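3-oxosteroid 1-dehydrogenase (PDB 7P18) binds FAD and androsta-1,4-diene-3,17-dione and probably catalyses the dehydrogenation of 3-oxosteroids to 3-oxo-Delta1-steroids. Local coordinates at residues 22-27 with 218-223; 27-32 with 553-558; 138-143 with 202-207. All blocks are in the same frame, centred on the assembly; numbering follows the deposited sequence.

Contact 1 (22-27 with 218-223); sequences AAARAH and HALLER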
loop_
_atom_site.group_PDB
_atom_site.type_symbol
_atom_site.label_atom_id
_atom_site.label_comp_id
_atom_site.label_asym_id
_atom_site.label_seq_id
_atom_site.Cartn_x
_atom_site.Cartn_y
_atom_site.Cartn_z
ATOM N N ALA A 22 11.494 13.611 0.178
ATOM C CA ALA A 22 12.934 13.798 -0.084
ATOM C C ALA A 22 13.141 15.208 -0.650
ATOM O O ALA A 22 14.102 15.892 -0.227
ATOM C CB ALA A 22 13.479 12.716 -0.977
ATOM N N ALA A 23 12.272 15.636 -1.563
ATOM C CA ALA A 23 12.346 16.963 -2.216
ATOM C C ALA A 23 12.214 18.075 -1.163
ATOM O O ALA A 23 13.049 19.031 -1.176
ATOM C CB ALA A 23 11.280 17.070 -3.293
ATOM N N ALA A 24 11.238 17.994 -0.285
ATOM C CA ALA A 24 10.990 19.025 0.742
ATOM C C ALA A 24 12.194 19.064 1.692
ATOM O O ALA A 24 12.650 20.177 2.080
ATOM C CB ALA A 24 9.719 18.731 1.487
ATOM N N ARG A 25 12.700 17.894 2.054
ATOM C CA ARG A 25 13.799 17.791 3.043
ATOM C C ARG A 25 15.068 18.366 2.415
ATOM O O ARG A 25 15.768 19.116 3.113
ATOM C CB ARG A 25 13.991 16.361 3.540
ATOM C CG ARG A 25 15.160 16.210 4.503
ATOM C CD ARG A 25 14.911 16.938 5.805
ATOM N NE ARG A 25 15.996 16.690 6.750
ATOM C CZ ARG A 25 16.070 17.184 7.978
ATOM N NH1 ARG A 25 15.108 17.953 8.480
ATOM N NH2 ARG A 25 17.120 16.879 8.715
ATOM N N ALA A 26 15.379 17.998 1.175
ATOM C CA ALA A 26 16.589 18.471 0.462
ATOM C C ALA A 26 16.510 20.001 0.373
ATOM O O ALA A 26 17.502 20.683 0.695
ATOM C CB ALA A 26 16.688 17.819 -0.878
ATOM N N HIS A 27 15.338 20.529 0.027
ATOM C CA HIS A 27 15.109 21.986 -0.017
ATOM C C HIS A 27 15.417 22.594 1.355
ATOM O O HIS A 27 16.202 23.581 1.406
ATOM C CB HIS A 27 13.686 22.308 -0.442
ATOM C CG HIS A 27 13.424 23.774 -0.487
ATOM N ND1 HIS A 27 12.990 24.472 0.615
ATOM C CD2 HIS A 27 13.515 24.658 -1.502
ATOM C CE1 HIS A 27 12.819 25.734 0.270
ATOM N NE2 HIS A 27 13.107 25.856 -1.029
ATOM N N HIS A 218 1.568 20.390 -1.001
ATOM C CA HIS A 218 1.446 21.714 -0.344
ATOM C C HIS A 218 2.806 22.154 0.209
ATOM O O HIS A 218 3.193 23.289 -0.022
ATOM C CB HIS A 218 0.373 21.670 0.731
ATOM C CG HIS A 218 0.212 22.983 1.418
ATOM N ND1 HIS A 218 -0.432 24.067 0.816
ATOM C CD2 HIS A 218 0.620 23.408 2.634
ATOM C CE1 HIS A 218 -0.408 25.101 1.645
ATOM N NE2 HIS A 218 0.245 24.721 2.756
ATOM N N ALA A 219 3.541 21.257 0.869
ATOM C CA ALA A 219 4.907 21.513 1.367
ATOM C C ALA A 219 5.831 21.956 0.229
ATOM O O ALA A 219 6.615 22.899 0.425
ATOM C CB ALA A 219 5.468 20.282 2.062
ATOM N N LEU A 220 5.744 21.329 -0.939
ATOM C CA LEU A 220 6.580 21.699 -2.100
ATOM C C LEU A 220 6.130 23.088 -2.601
ATOM O O LEU A 220 7.001 23.906 -2.984
ATOM C CB LEU A 220 6.480 20.624 -3.174
ATOM C CG LEU A 220 7.046 19.251 -2.798
ATOM C CD1 LEU A 220 7.032 18.326 -4.011
ATOM C CD2 LEU A 220 8.459 19.371 -2.214
ATOM N N LEU A 221 4.829 23.369 -2.561
ATOM C CA LEU A 221 4.280 24.664 -3.045
ATOM C C LEU A 221 4.821 25.791 -2.174
ATOM O O LEU A 221 5.331 26.743 -2.726
ATOM C CB LEU A 221 2.758 24.640 -2.983
ATOM C CG LEU A 221 2.050 24.095 -4.206
ATOM C CD1 LEU A 221 0.559 24.033 -3.945
ATOM C CD2 LEU A 221 2.355 24.945 -5.436
ATOM N N GLU A 222 4.732 25.650 -0.855
ATOM C CA GLU A 222 5.259 26.634 0.130
ATOM C C GLU A 222 6.742 26.888 -0.102
ATOM O O GLU A 222 7.160 28.027 0.091
ATOM C CB GLU A 222 5.026 26.146 1.551
ATOM C CG GLU A 222 3.556 26.143 1.874
ATOM C CD GLU A 222 3.245 26.312 3.344
ATOM O OE1 GLU A 222 3.934 25.683 4.171
ATOM O OE2 GLU A 222 2.323 27.098 3.644
ATOM N N ARG A 223 7.513 25.873 -0.491
ATOM C CA ARG A 223 8.974 25.993 -0.704
ATOM C C ARG A 223 9.264 26.384 -2.157
ATOM O O ARG A 223 10.434 26.558 -2.476
ATOM C CB ARG A 223 9.670 24.670 -0.349
ATOM C CG ARG A 223 9.498 24.290 1.117
ATOM C CD ARG A 223 9.694 22.813 1.393
ATOM N NE ARG A 223 9.786 22.558 2.822
ATOM C CZ ARG A 223 8.765 22.624 3.660
ATOM N NH1 ARG A 223 7.543 22.893 3.229
ATOM N NH2 ARG A 223 8.966 22.400 4.945
#
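Arg223 starts its run across to helix 17-28 with CB set over one face of the His27 ring, 3.5 Å from the ring centroid and 18° off the normal, a CH-pi contact. CG still borders the ring toward its rim. From CG to NE the chain is extended and carries CD past the carbonyl of Ala24, with NE 3.8 Å from Ala24 O. NE itself makes a salt bridge with Asp28, one residue beyond His27. At the tip the guanidinium turns back to helix 208-222: Arg223 NH1 donates to Ala219 O at 3.0 Å, the acceptor lying at the guanidinium edge, while Arg223 N reaches that oxygen from the opposite face of its plane. NH2 is taken by the backbone oxygen of Asn104. An alanine in place of His27 would probably leave CB and CG of Arg223 without the ring they lie against and open a gap between the helices. Deeper in, Leu220 CD2 fits against Ala23 CB at 3.8 Å and Ala24 CB at 4.0 Å, the small alanines letting the helices come close. A GxGxxA-like sequence spans the turn from strand 10-13 into helix 17-28, consistent with the dinucleotide-binding Rossmann fold of FAD-dependent oxidoreductases.

Contact 2 (27-32 with 553-558); sequences HDLGLS and AANHIA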
loop_
_atom_site.group_PDB
_atom_site.type_symbol
_atom_site.label_atom_id
_atom_site.label_comp_id
_atom_site.label_asym_id
_atom_site.label_seq_id
_atom_site.Cartn_x
_atom_site.Cartn_y
_atom_site.Cartn_z
ATOM N N HIS A 27 15.338 20.529 0.027
ATOM C CA HIS A 27 15.109 21.986 -0.017
ATOM C C HIS A 27 15.417 22.594 1.355
ATOM O O HIS A 27 16.202 23.581 1.406
ATOM C CB HIS A 27 13.686 22.308 -0.442
ATOM C CG HIS A 27 13.424 23.774 -0.487
ATOM N ND1 HIS A 27 12.990 24.472 0.615
ATOM C CD2 HIS A 27 13.515 24.658 -1.502
ATOM C CE1 HIS A 27 12.819 25.734 0.270
ATOM N NE2 HIS A 27 13.107 25.856 -1.029
ATOM N N ASP A 28 14.866 22.029 2.430
ATOM C CA ASP A 28 14.993 22.612 3.795
ATOM C C ASP A 28 16.445 22.578 4.244
ATOM O O ASP A 28 16.753 23.376 5.122
ATOM C CB ASP A 28 14.068 21.952 4.803
ATOM C CG ASP A 28 12.620 22.344 4.636
ATOM O OD1 ASP A 28 12.358 23.301 3.867
ATOM O OD2 ASP A 28 11.773 21.713 5.242
ATOM N N LEU A 29 17.295 21.745 3.623
ATOM C CA LEU A 29 18.746 21.640 3.931
ATOM C C LEU A 29 19.568 22.528 2.988
ATOM O O LEU A 29 20.792 22.453 3.059
ATOM C CB LEU A 29 19.174 20.174 3.825
ATOM C CG LEU A 29 18.574 19.228 4.876
ATOM C CD1 LEU A 29 19.005 17.777 4.611
ATOM C CD2 LEU A 29 18.971 19.661 6.296
ATOM N N GLY A 30 18.916 23.330 2.141
ATOM C CA GLY A 30 19.555 24.404 1.355
ATOM C C GLY A 30 19.895 23.975 -0.060
ATOM O O GLY A 30 20.663 24.692 -0.702
ATOM N N LEU A 31 19.362 22.844 -0.547
ATOM C CA LEU A 31 19.638 22.364 -1.921
ATOM C C LEU A 31 18.511 22.820 -2.846
ATOM O O LEU A 31 17.323 22.783 -2.419
ATOM C CB LEU A 31 19.730 20.829 -1.949
ATOM C CG LEU A 31 20.787 20.224 -1.028
ATOM C CD1 LEU A 31 20.449 18.780 -0.660
ATOM C CD2 LEU A 31 22.163 20.317 -1.672
ATOM N N SER A 32 18.878 23.141 -4.088
ATOM C CA SER A 32 17.939 23.395 -5.207
ATOM C C SER A 32 17.418 22.036 -5.703
ATOM O O SER A 32 18.233 21.119 -5.950
ATOM C CB SER A 32 18.575 24.234 -6.319
ATOM O OG SER A 32 19.552 23.515 -7.053
ATOM N N ALA A 553 18.236 10.037 2.268
ATOM C CA ALA A 553 18.893 10.420 1.003
ATOM C C ALA A 553 19.207 11.915 1.032
ATOM O O ALA A 553 20.372 12.284 0.722
ATOM C CB ALA A 553 18.053 10.077 -0.220
ATOM N N ALA A 554 18.210 12.746 1.306
ATOM C CA ALA A 554 18.344 14.214 1.321
ATOM C C ALA A 554 19.412 14.579 2.363
ATOM O O ALA A 554 20.312 15.363 2.046
ATOM C CB ALA A 554 17.053 14.886 1.650
ATOM N N ASN A 555 19.355 13.969 3.532
ATOM C CA ASN A 555 20.327 14.234 4.630
ATOM C C ASN A 555 21.737 13.905 4.134
ATOM O O ASN A 555 22.665 14.717 4.377
ATOM C CB ASN A 555 19.967 13.448 5.893
ATOM C CG ASN A 555 18.738 13.932 6.607
ATOM O OD1 ASN A 555 18.192 15.011 6.323
ATOM N ND2 ASN A 555 18.279 13.125 7.556
ATOM N N HIS A 556 21.916 12.782 3.440
ATOM C CA HIS A 556 23.242 12.330 2.990
ATOM C C HIS A 556 23.785 13.314 1.959
ATOM O O HIS A 556 25.003 13.671 2.026
ATOM C CB HIS A 556 23.209 10.903 2.459
ATOM C CG HIS A 556 24.572 10.378 2.178
ATOM N ND1 HIS A 556 25.157 10.485 0.945
ATOM C CD2 HIS A 556 25.483 9.796 3.000
ATOM C CE1 HIS A 556 26.367 9.946 1.001
ATOM N NE2 HIS A 556 26.555 9.465 2.244
ATOM N N ILE A 557 22.938 13.729 1.024
ATOM C CA ILE A 557 23.330 14.663 -0.064
ATOM C C ILE A 557 23.787 15.992 0.576
ATOM O O ILE A 557 24.858 16.469 0.229
ATOM C CB ILE A 557 22.191 14.862 -1.070
ATOM C CG1 ILE A 557 21.840 13.594 -1.854
ATOM C CG2 ILE A 557 22.532 16.014 -2.001
ATOM C CD1 ILE A 557 20.523 13.716 -2.611
ATOM N N ALA A 558 23.004 16.557 1.477
ATOM C CA ALA A 558 23.365 17.804 2.212
ATOM C C ALA A 558 24.659 17.642 3.045
ATOM O O ALA A 558 25.464 18.600 3.061
ATOM C CB ALA A 558 22.221 18.264 3.053
#
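Two leucines flanking one glycine, Leu29 and Leu31, carry the turn that follows helix 17-28 onto the C-terminal helix 543-559, mainly through methyl groups, some of them resting on polar atoms of that helix. Between them Gly30, with a positive phi of 97°, is the C-prime residue of a Schellman motif that ends helix 17-28: Gly30 N bonds to His27 O at 2.8 Å, and Leu31 N turns back to Ala26 O. The turn at Gly30 lets Leu31, like Leu29 before it, face helix 543-559 while the chain passes on toward strand 33-36, completing the beta-alpha-beta unit begun by strand 10-13.

The leucines meet different parts of the partner. Leu29 lies closely against Ala558, its CD1 3.6 Å and its CB 3.7 Å from Ala558 CB. Leu31 is the more deeply buried; its CD1 sits between Ile557 and Ala558, 3.7 Å from Ile557 CG2 and 4.1 Å from Ala558 CB, with the backbone nitrogen of Ala558 also close by. Val10 of strand 10-13 touches both Leu31 and Ile557, which places this end of the contact against the parallel sheet. Leu29 also has a polar neighbour. Asn555 OD1, already accepting a hydrogen bond from Arg25 NE, has the Leu29 CD1 methyl only 3.4 Å away.

Contact 3 (138-143 with 202-207); sequences DAALLG and HDRKRG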
loop_
_atom_site.group_PDB
_atom_site.type_symbol
_atom_site.label_atom_id
_atom_site.label_comp_id
_atom_site.label_asym_id
_atom_site.label_seq_id
_atom_site.Cartn_x
_atom_site.Cartn_y
_atom_site.Cartn_z
ATOM N N ASP A 138 -6.806 19.833 4.128
ATOM C CA ASP A 138 -7.631 20.845 3.416
ATOM C C ASP A 138 -7.068 21.087 2.019
ATOM O O ASP A 138 -6.115 21.860 1.906
ATOM C CB ASP A 138 -7.628 22.150 4.213
ATOM C CG ASP A 138 -8.560 23.216 3.661
ATOM O OD1 ASP A 138 -9.351 22.902 2.730
ATOM O OD2 ASP A 138 -8.498 24.318 4.207
ATOM N N ALA A 139 -7.627 20.419 1.000
ATOM C CA ALA A 139 -7.229 20.562 -0.424
ATOM C C ALA A 139 -7.369 22.010 -0.922
ATOM O O ALA A 139 -6.659 22.375 -1.910
ATOM C CB ALA A 139 -8.058 19.625 -1.262
ATOM N N ALA A 140 -8.213 22.842 -0.299
ATOM C CA ALA A 140 -8.324 24.271 -0.695
ATOM C C ALA A 140 -6.949 24.923 -0.596
ATOM O O ALA A 140 -6.652 25.798 -1.426
ATOM C CB ALA A 140 -9.350 25.006 0.144
ATOM N N LEU A 141 -6.078 24.464 0.323
ATOM C CA LEU A 141 -4.712 25.055 0.475
ATOM C C LEU A 141 -3.873 24.814 -0.780
ATOM O O LEU A 141 -2.855 25.511 -0.966
ATOM C CB LEU A 141 -4.016 24.479 1.713
ATOM C CG LEU A 141 -4.717 24.693 3.054
ATOM C CD1 LEU A 141 -4.031 23.876 4.147
ATOM C CD2 LEU A 141 -4.728 26.159 3.449
ATOM N N LEU A 142 -4.266 23.881 -1.654
ATOM C CA LEU A 142 -3.516 23.620 -2.905
ATOM C C LEU A 142 -3.831 24.651 -4.009
ATOM O O LEU A 142 -3.084 24.662 -5.012
ATOM C CB LEU A 142 -3.850 22.209 -3.385
ATOM C CG LEU A 142 -3.358 21.097 -2.457
ATOM C CD1 LEU A 142 -3.977 19.787 -2.881
ATOM C CD2 LEU A 142 -1.834 21.040 -2.470
ATOM N N GLY A 143 -4.897 25.443 -3.870
ATOM C CA GLY A 143 -5.417 26.259 -4.986
ATOM C C GLY A 143 -5.573 25.407 -6.242
ATOM O O GLY A 143 -6.085 24.261 -6.140
ATOM N N HIS A 202 -15.972 16.650 -5.221
ATOM C CA HIS A 202 -14.909 16.038 -4.368
ATOM C C HIS A 202 -14.953 16.671 -2.976
ATOM O O HIS A 202 -15.055 17.914 -2.888
ATOM C CB HIS A 202 -13.516 16.273 -4.968
ATOM C CG HIS A 202 -13.291 15.593 -6.275
ATOM N ND1 HIS A 202 -13.570 14.251 -6.460
ATOM C CD2 HIS A 202 -12.772 16.051 -7.434
ATOM C CE1 HIS A 202 -13.249 13.908 -7.694
ATOM N NE2 HIS A 202 -12.757 15.012 -8.314
ATOM N N ASP A 203 -14.820 15.857 -1.925
ATOM C CA ASP A 203 -14.620 16.389 -0.555
ATOM C C ASP A 203 -13.353 17.229 -0.591
ATOM O O ASP A 203 -12.314 16.764 -1.124
ATOM C CB ASP A 203 -14.575 15.262 0.477
ATOM C CG ASP A 203 -14.664 15.710 1.916
ATOM O OD1 ASP A 203 -14.511 16.927 2.184
ATOM O OD2 ASP A 203 -14.816 14.808 2.765
ATOM N N ARG A 204 -13.468 18.458 -0.111
ATOM C CA ARG A 204 -12.354 19.408 0.095
ATOM C C ARG A 204 -11.332 18.821 1.095
ATOM O O ARG A 204 -10.120 19.143 0.999
ATOM C CB ARG A 204 -12.945 20.698 0.662
ATOM C CG ARG A 204 -11.910 21.764 0.963
ATOM C CD ARG A 204 -12.565 23.116 1.113
ATOM N NE ARG A 204 -13.335 23.182 2.329
ATOM C CZ ARG A 204 -12.885 23.655 3.480
ATOM N NH1 ARG A 204 -11.646 24.101 3.593
ATOM N NH2 ARG A 204 -13.687 23.673 4.527
ATOM N N LYS A 205 -11.845 18.127 2.095
ATOM C CA LYS A 205 -11.032 17.388 3.090
ATOM C C LYS A 205 -10.601 16.078 2.442
ATOM O O LYS A 205 -11.474 15.319 1.922
ATOM C CB LYS A 205 -11.799 17.117 4.383
ATOM C CG LYS A 205 -12.280 18.354 5.128
ATOM C CD LYS A 205 -11.167 19.251 5.515
ATOM C CE LYS A 205 -11.654 20.471 6.251
ATOM N NZ LYS A 205 -10.554 21.078 7.030
ATOM N N ARG A 206 -9.302 15.818 2.486
ATOM C CA ARG A 206 -8.721 14.549 1.990
ATOM C C ARG A 206 -8.226 13.734 3.191
ATOM O O ARG A 206 -7.748 14.304 4.176
ATOM C CB ARG A 206 -7.622 14.878 0.973
ATOM C CG ARG A 206 -7.970 15.905 -0.099
ATOM C CD ARG A 206 -9.257 15.615 -0.846
ATOM N NE ARG A 206 -9.308 14.305 -1.459
ATOM C CZ ARG A 206 -10.416 13.652 -1.821
ATOM N NH1 ARG A 206 -11.620 14.170 -1.635
ATOM N NH2 ARG A 206 -10.320 12.456 -2.372
ATOM N N GLY A 207 -8.344 12.420 3.079
ATOM C CA GLY A 207 -7.903 11.437 4.079
ATOM C C GLY A 207 -6.914 10.448 3.506
ATOM O O GLY A 207 -6.710 10.424 2.267
#
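Asp138 OD1 meets Arg204 NH1 at 2.7 Å in a salt bridge whose hydrogen bond is weak, the N-H pointing well off the oxygen at 122°. Carboxylate and guanidinium planes stand 78° apart, so the two groups do not pair as a flat, two-pronged bridge. The same OD1 also accepts Ala140 N, at 3.2 Å and from above the carboxylate plane, closing an Asx turn at the start of the 3-10 segment. Arg204 bends at its third torsion (71°), which turns NE out of line with the extended first part of the chain; NE has a second acid, Asp193, as its partner. Arg204 CD lies 3.9 Å from Ala140 CB.

Asp138 and Lys205 form an antiparallel non-hydrogen-bonded pair, joining the end of strand 131-138 to the short strand 205-206 in an antiparallel sheet. Beside this pair, Ala139 N donates to Arg204 O at 2.8 Å. Lys205 NZ is 4.8 Å from Asp138 OD2, close enough that the opposite charges would probably attract.

A second Asx turn shapes the other segment: Lys205 N donates to Asp203 OD1, whereas Asp203 OD2 takes Arg189 and Ser163 N. Arg206, its CG against Ala139 CB, curls at its second and third torsions, and NH1 donates to Asp203 O at 2.7 Å while NH2 binds Asn210.

Contacts 1 and 2 both involve helix 17-28, contact 1 its later turns and contact 2 the turn just after it; the salt bridge of Arg223 with Asp28 ties them together. Contact 1 is buried, whereas contacts 2 and 3 are partly buried. Their chemistry does not simply follow burial: contact 1 combines alanine-leucine packing with an arginine over a ring, contact 2 relies on methyl groups, and contact 3 on a charged pair and a backbone bond beside the strand pair. Contact 3 leads straight into helix 208-222, the far partner of contact 1, and touches it where Leu142 packs against His218 and Leu221. Contacts 2 and 3 stay about 16 Å apart at their nearest atoms.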